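Local coordinates for protein saframycin Mx1 synthetase B (Legionella pneumophila subsp. pneumophila, PDB 3KXW) that is an AMP-binding enzyme of the ANL superfamily, with a large N-terminal portion and a smaller C-terminal domain, modelled with 5'-O-[(S)-(dodecanoyloxy)(hydroxy)phosphoryl]adenosine bound, at residues G89-P94 and N167-L172; V383-P388 and G400-Q405. All coordinates share one frame; numbering follows the deposited sequence.

Contact 1 (G89-P94 and N167-L172); sequences GCIAVP and NDIAFL
Ala92 faces Phe171 across the contact and uses both its backbone polar groups to hold the other strand. Its N donates to Ala170 O (3.2 Å), and its O accepts from Leu172 N (2.9 Å), which lies almost on the extension of the carbonyl bond. Ala170 O also receives a CA-H...O contact from Ile91 CA.

Ile91 spreads two branches over the second strand. With CG2 anti to the backbone N and the CG1-CD1 arm extended (chi2 -180°), CD1 reaches Ile169 CB at 3.7 Å while CG2 rests on Leu172 CG, also at 3.7 Å. This branching lets one residue serve two apolar neighbours. Val93 and Leu172 lie side by side, CG2 of the former 3.9 Å from CD1 of the latter. Ala92 needs only its methyl to meet Phe171 CB, and this small side chain also fits against Phe82 and Cys85 of helix 76-87. The Phe171 ring continues away from the contact to an edge-to-face meeting with Phe82.

Pro94 has no N-H to continue the bonding pattern; its CD lies 3.6 Å from Leu172 O. A water donates to both Pro94 O and Leu172 O, at 2.9 Å from the former, and so bridges the two strands beyond the direct bonds.

Farther out, strand 67-71 bonds to Ile91 and Val93, and strand 184-188 flanks 169-172, where Ala170 and Phe171 form a classic bulge opposite Val187. A single parallel bridge thus joins the edge strand of a largely parallel sheet to an antiparallel strand pair within the AMP-binding fold.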
# COMPACT_ATOMS: atom_id res chain seq x y z
N GLY A 89 -11.47 18.25 13.62
CA GLY A 89 -12.24 17.14 14.14
C GLY A 89 -13.05 16.42 13.08
O GLY A 89 -13.95 15.64 13.39
N CYS A 90 -12.72 16.67 11.81
CA CYS A 90 -13.40 16.01 10.71
C CYS A 90 -12.70 14.70 10.36
O CYS A 90 -11.53 14.52 10.67
CB CYS A 90 -13.45 16.94 9.48
SG CYS A 90 -14.45 18.46 9.77
N ILE A 91 -13.46 13.79 9.75
CA ILE A 91 -12.95 12.48 9.37
C ILE A 91 -12.38 12.59 7.94
O ILE A 91 -13.11 12.79 6.99
CB ILE A 91 -14.06 11.42 9.44
CG1 ILE A 91 -14.61 11.31 10.87
CG2 ILE A 91 -13.56 10.04 8.90
CD1 ILE A 91 -15.69 10.28 11.03
N ALA A 92 -11.06 12.47 7.81
CA ALA A 92 -10.43 12.60 6.50
C ALA A 92 -10.73 11.39 5.65
O ALA A 92 -10.68 10.27 6.15
CB ALA A 92 -8.91 12.80 6.64
N VAL A 93 -11.03 11.61 4.37
CA VAL A 93 -11.27 10.51 3.44
C VAL A 93 -10.45 10.71 2.16
O VAL A 93 -10.91 11.32 1.19
CB VAL A 93 -12.79 10.34 3.08
CG1 VAL A 93 -12.97 9.09 2.19
CG2 VAL A 93 -13.65 10.24 4.36
N PRO A 94 -9.22 10.19 2.17
CA PRO A 94 -8.32 10.31 1.02
C PRO A 94 -8.70 9.42 -0.16
O PRO A 94 -9.00 8.25 0.05
CB PRO A 94 -6.97 9.82 1.57
CG PRO A 94 -7.07 9.91 3.03
CD PRO A 94 -8.54 9.63 3.34
N ASN A 167 -11.43 7.98 21.30
CA ASN A 167 -12.18 7.04 20.48
C ASN A 167 -12.83 7.65 19.25
O ASN A 167 -13.38 6.93 18.43
CB ASN A 167 -13.22 6.32 21.33
CG ASN A 167 -12.61 5.20 22.13
OD1 ASN A 167 -11.63 4.57 21.70
ND2 ASN A 167 -13.19 4.94 23.29
N ASP A 168 -12.76 8.97 19.12
CA ASP A 168 -13.27 9.64 17.93
C ASP A 168 -12.55 9.13 16.68
O ASP A 168 -11.35 8.93 16.69
CB ASP A 168 -13.03 11.15 18.00
CG ASP A 168 -13.92 11.87 19.02
OD1 ASP A 168 -14.88 11.27 19.53
OD2 ASP A 168 -13.64 13.05 19.30
N ILE A 169 -13.28 8.97 15.59
CA ILE A 169 -12.66 8.56 14.33
C ILE A 169 -11.85 9.72 13.74
O ILE A 169 -12.34 10.85 13.67
CB ILE A 169 -13.75 8.10 13.33
CG1 ILE A 169 -14.59 6.98 13.96
CG2 ILE A 169 -13.14 7.69 12.00
CD1 ILE A 169 -13.79 5.87 14.65
N ALA A 170 -10.61 9.43 13.33
CA ALA A 170 -9.72 10.40 12.72
C ALA A 170 -9.79 10.38 11.20
O ALA A 170 -9.83 11.43 10.55
CB ALA A 170 -8.28 10.15 13.19
N PHE A 171 -9.84 9.18 10.61
CA PHE A 171 -9.91 9.09 9.15
C PHE A 171 -10.43 7.75 8.69
O PHE A 171 -10.44 6.80 9.44
CB PHE A 171 -8.54 9.37 8.51
CG PHE A 171 -7.48 8.35 8.82
CD1 PHE A 171 -7.10 7.38 7.89
CD2 PHE A 171 -6.80 8.41 10.03
CE1 PHE A 171 -6.07 6.45 8.18
CE2 PHE A 171 -5.77 7.49 10.31
CZ PHE A 171 -5.42 6.52 9.39
N LEU A 172 -10.89 7.70 7.45
CA LEU A 172 -11.27 6.44 6.86
C LEU A 172 -10.17 5.98 5.93
O LEU A 172 -9.76 6.74 5.06
CB LEU A 172 -12.55 6.59 6.07
CG LEU A 172 -13.79 7.02 6.84
CD1 LEU A 172 -15.04 6.97 5.93
CD2 LEU A 172 -13.99 6.17 8.09
O HOH W 1 -9.07 6.21 2.15

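Contact 2 (V383-P388 and G400-Q405); sequences VKIIDP and GEIWVQ
Glu401 OE1, which rests against Pro388 CB at 3.9 Å across the contact, is gripped by two donors: Trp403 NE1 at 2.9 Å and Arg439 NE, the latter in a salt bridge. The two segments are the arms of an antiparallel beta hairpin. The indole N-H comes from above the carboxylate plane, 58° out of it, while OE2 accepts from Gly441 N. With CG anti to the backbone N (chi1 -174°) and the chain extended beyond it, Glu401 lies alongside the indole, its CG in the ring plane at the edge. A buried acid thus has several polar partners, and the pairing with Arg439 would be expected to stabilise its negative charge.

Lys384 with Trp403 and Ile386 with Glu401 are the hydrogen-bonded pairs of the hairpin. The bond from Trp403 N to Lys384 O (2.8 Å) is nearly straight, whereas Glu401 N meets Ile386 O (2.7 Å) from above the carbonyl plane, close to the end of the ladder.

On the sheet face that carries Lys384, Ile386, Glu401 and Trp403, Ile386 crosses the indole at about a right angle. Its CB stands 3.7 Å from the centroid of the five-membered ring, 9° off the normal, a CH-pi contact that suits a branched aliphatic residue beside a broad flat one. CG1 and CG2 spread over the same ring system. On the opposite face of the sheet, Val383, Ile385 and Ile402 pack against strands 335-338 and 450-456; CD1 of Ile385 is 4.0 Å from CG1 of Ile402. A CB on Gly400 would come too close to Ile386 O and Ile385 CG2; as it is, Ile385 CG2 packs tightly on the backbone, 3.5 Å from Gly400 CA.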
# COMPACT_ATOMS: atom_id res chain seq x y z
N VAL A 383 -1.31 -11.70 18.39
CA VAL A 383 -1.70 -12.53 17.24
C VAL A 383 -2.06 -13.94 17.72
O VAL A 383 -1.29 -14.57 18.44
CB VAL A 383 -0.53 -12.67 16.22
CG1 VAL A 383 -0.81 -13.80 15.22
CG2 VAL A 383 -0.28 -11.36 15.51
N LYS A 384 -3.25 -14.41 17.37
CA LYS A 384 -3.62 -15.81 17.59
C LYS A 384 -3.92 -16.52 16.27
O LYS A 384 -4.45 -15.92 15.34
CB LYS A 384 -4.85 -15.91 18.51
CG LYS A 384 -4.51 -15.69 19.97
CD LYS A 384 -5.71 -15.98 20.85
CE LYS A 384 -5.41 -15.69 22.32
NZ LYS A 384 -4.10 -16.24 22.70
N ILE A 385 -3.56 -17.79 16.19
CA ILE A 385 -3.88 -18.58 15.01
C ILE A 385 -5.08 -19.43 15.39
O ILE A 385 -4.98 -20.30 16.26
CB ILE A 385 -2.71 -19.48 14.54
CG1 ILE A 385 -1.40 -18.70 14.43
CG2 ILE A 385 -3.04 -20.15 13.21
CD1 ILE A 385 -1.42 -17.59 13.34
N ILE A 386 -6.20 -19.16 14.74
CA ILE A 386 -7.47 -19.77 15.09
C ILE A 386 -8.09 -20.44 13.86
O ILE A 386 -8.14 -19.85 12.78
CB ILE A 386 -8.47 -18.69 15.57
CG1 ILE A 386 -7.88 -17.85 16.72
CG2 ILE A 386 -9.81 -19.32 15.95
CD1 ILE A 386 -7.60 -18.62 18.01
N ASP A 387 -8.54 -21.69 14.01
CA ASP A 387 -9.25 -22.38 12.93
C ASP A 387 -10.53 -21.61 12.55
O ASP A 387 -11.38 -21.35 13.40
CB ASP A 387 -9.54 -23.83 13.36
CG ASP A 387 -10.20 -24.65 12.27
OD1 ASP A 387 -11.26 -24.26 11.77
OD2 ASP A 387 -9.66 -25.72 11.94
N PRO A 388 -10.65 -21.20 11.26
CA PRO A 388 -11.69 -20.24 10.86
C PRO A 388 -13.08 -20.86 10.87
O PRO A 388 -14.09 -20.14 10.84
CB PRO A 388 -11.33 -19.86 9.42
CG PRO A 388 -10.32 -20.86 8.96
CD PRO A 388 -9.78 -21.62 10.14
N GLY A 400 -3.90 -21.71 10.55
CA GLY A 400 -5.26 -21.27 10.81
C GLY A 400 -5.36 -19.81 10.41
O GLY A 400 -4.44 -19.26 9.80
N GLU A 401 -6.49 -19.19 10.75
CA GLU A 401 -6.67 -17.78 10.45
C GLU A 401 -5.91 -16.91 11.43
O GLU A 401 -5.84 -17.19 12.62
CB GLU A 401 -8.15 -17.39 10.40
CG GLU A 401 -8.35 -15.95 9.93
CD GLU A 401 -9.82 -15.54 9.88
OE1 GLU A 401 -10.66 -16.17 10.56
OE2 GLU A 401 -10.15 -14.57 9.18
N ILE A 402 -5.34 -15.83 10.91
CA ILE A 402 -4.62 -14.89 11.75
C ILE A 402 -5.66 -13.99 12.40
O ILE A 402 -6.37 -13.26 11.72
CB ILE A 402 -3.59 -14.11 10.92
CG1 ILE A 402 -2.52 -15.09 10.40
CG2 ILE A 402 -2.98 -12.96 11.74
CD1 ILE A 402 -1.65 -14.55 9.26
N TRP A 403 -5.77 -14.08 13.72
CA TRP A 403 -6.63 -13.20 14.50
C TRP A 403 -5.78 -12.19 15.29
O TRP A 403 -4.73 -12.55 15.83
CB TRP A 403 -7.50 -14.01 15.49
CG TRP A 403 -8.61 -14.76 14.84
CD1 TRP A 403 -8.66 -15.21 13.56
CD2 TRP A 403 -9.85 -15.18 15.46
NE1 TRP A 403 -9.85 -15.86 13.33
CE2 TRP A 403 -10.59 -15.86 14.48
CE3 TRP A 403 -10.38 -15.05 16.75
CZ2 TRP A 403 -11.87 -16.38 14.73
CZ3 TRP A 403 -11.64 -15.58 17.01
CH2 TRP A 403 -12.36 -16.24 16.01
N VAL A 404 -6.25 -10.96 15.38
CA VAL A 404 -5.45 -9.88 15.96
C VAL A 404 -6.22 -9.16 17.05
O VAL A 404 -7.42 -8.97 16.93
CB VAL A 404 -5.05 -8.87 14.88
CG1 VAL A 404 -4.22 -7.74 15.47
CG2 VAL A 404 -4.31 -9.59 13.75
N GLN A 405 -5.52 -8.75 18.11
CA GLN A 405 -6.11 -7.90 19.15
C GLN A 405 -5.11 -6.87 19.67
O GLN A 405 -3.97 -7.22 19.98
CB GLN A 405 -6.65 -8.73 20.34
CG GLN A 405 -6.97 -7.89 21.57
CD GLN A 405 -7.63 -8.69 22.69
OE1 GLN A 405 -7.05 -9.67 23.20
NE2 GLN A 405 -8.83 -8.29 23.07

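How the contacts relate
Contacts 1 and 2 do not touch: their centres are 28 Å apart and their nearest atoms about 13 Å. They follow each other in series along the chain, and both belong to the AMP-binding part of the chain. Contact 1 pairs strands far apart in sequence, whereas contact 2 is a local hairpin. The chain beyond strand 400-405 links them, since Lys411 touches Ile169 while Trp414 packs on Ile91 and Leu172. The Ile402 side chain of contact 2 is about 8 Å from bound 5'-O-[(S)-(dodecanoyloxy)(hydroxy)phosphoryl]adenosine and the Phe171 side chain of contact 1 about 11 Å; neither of these two side chains touches the ligand at that range, and contact 2 is the closer.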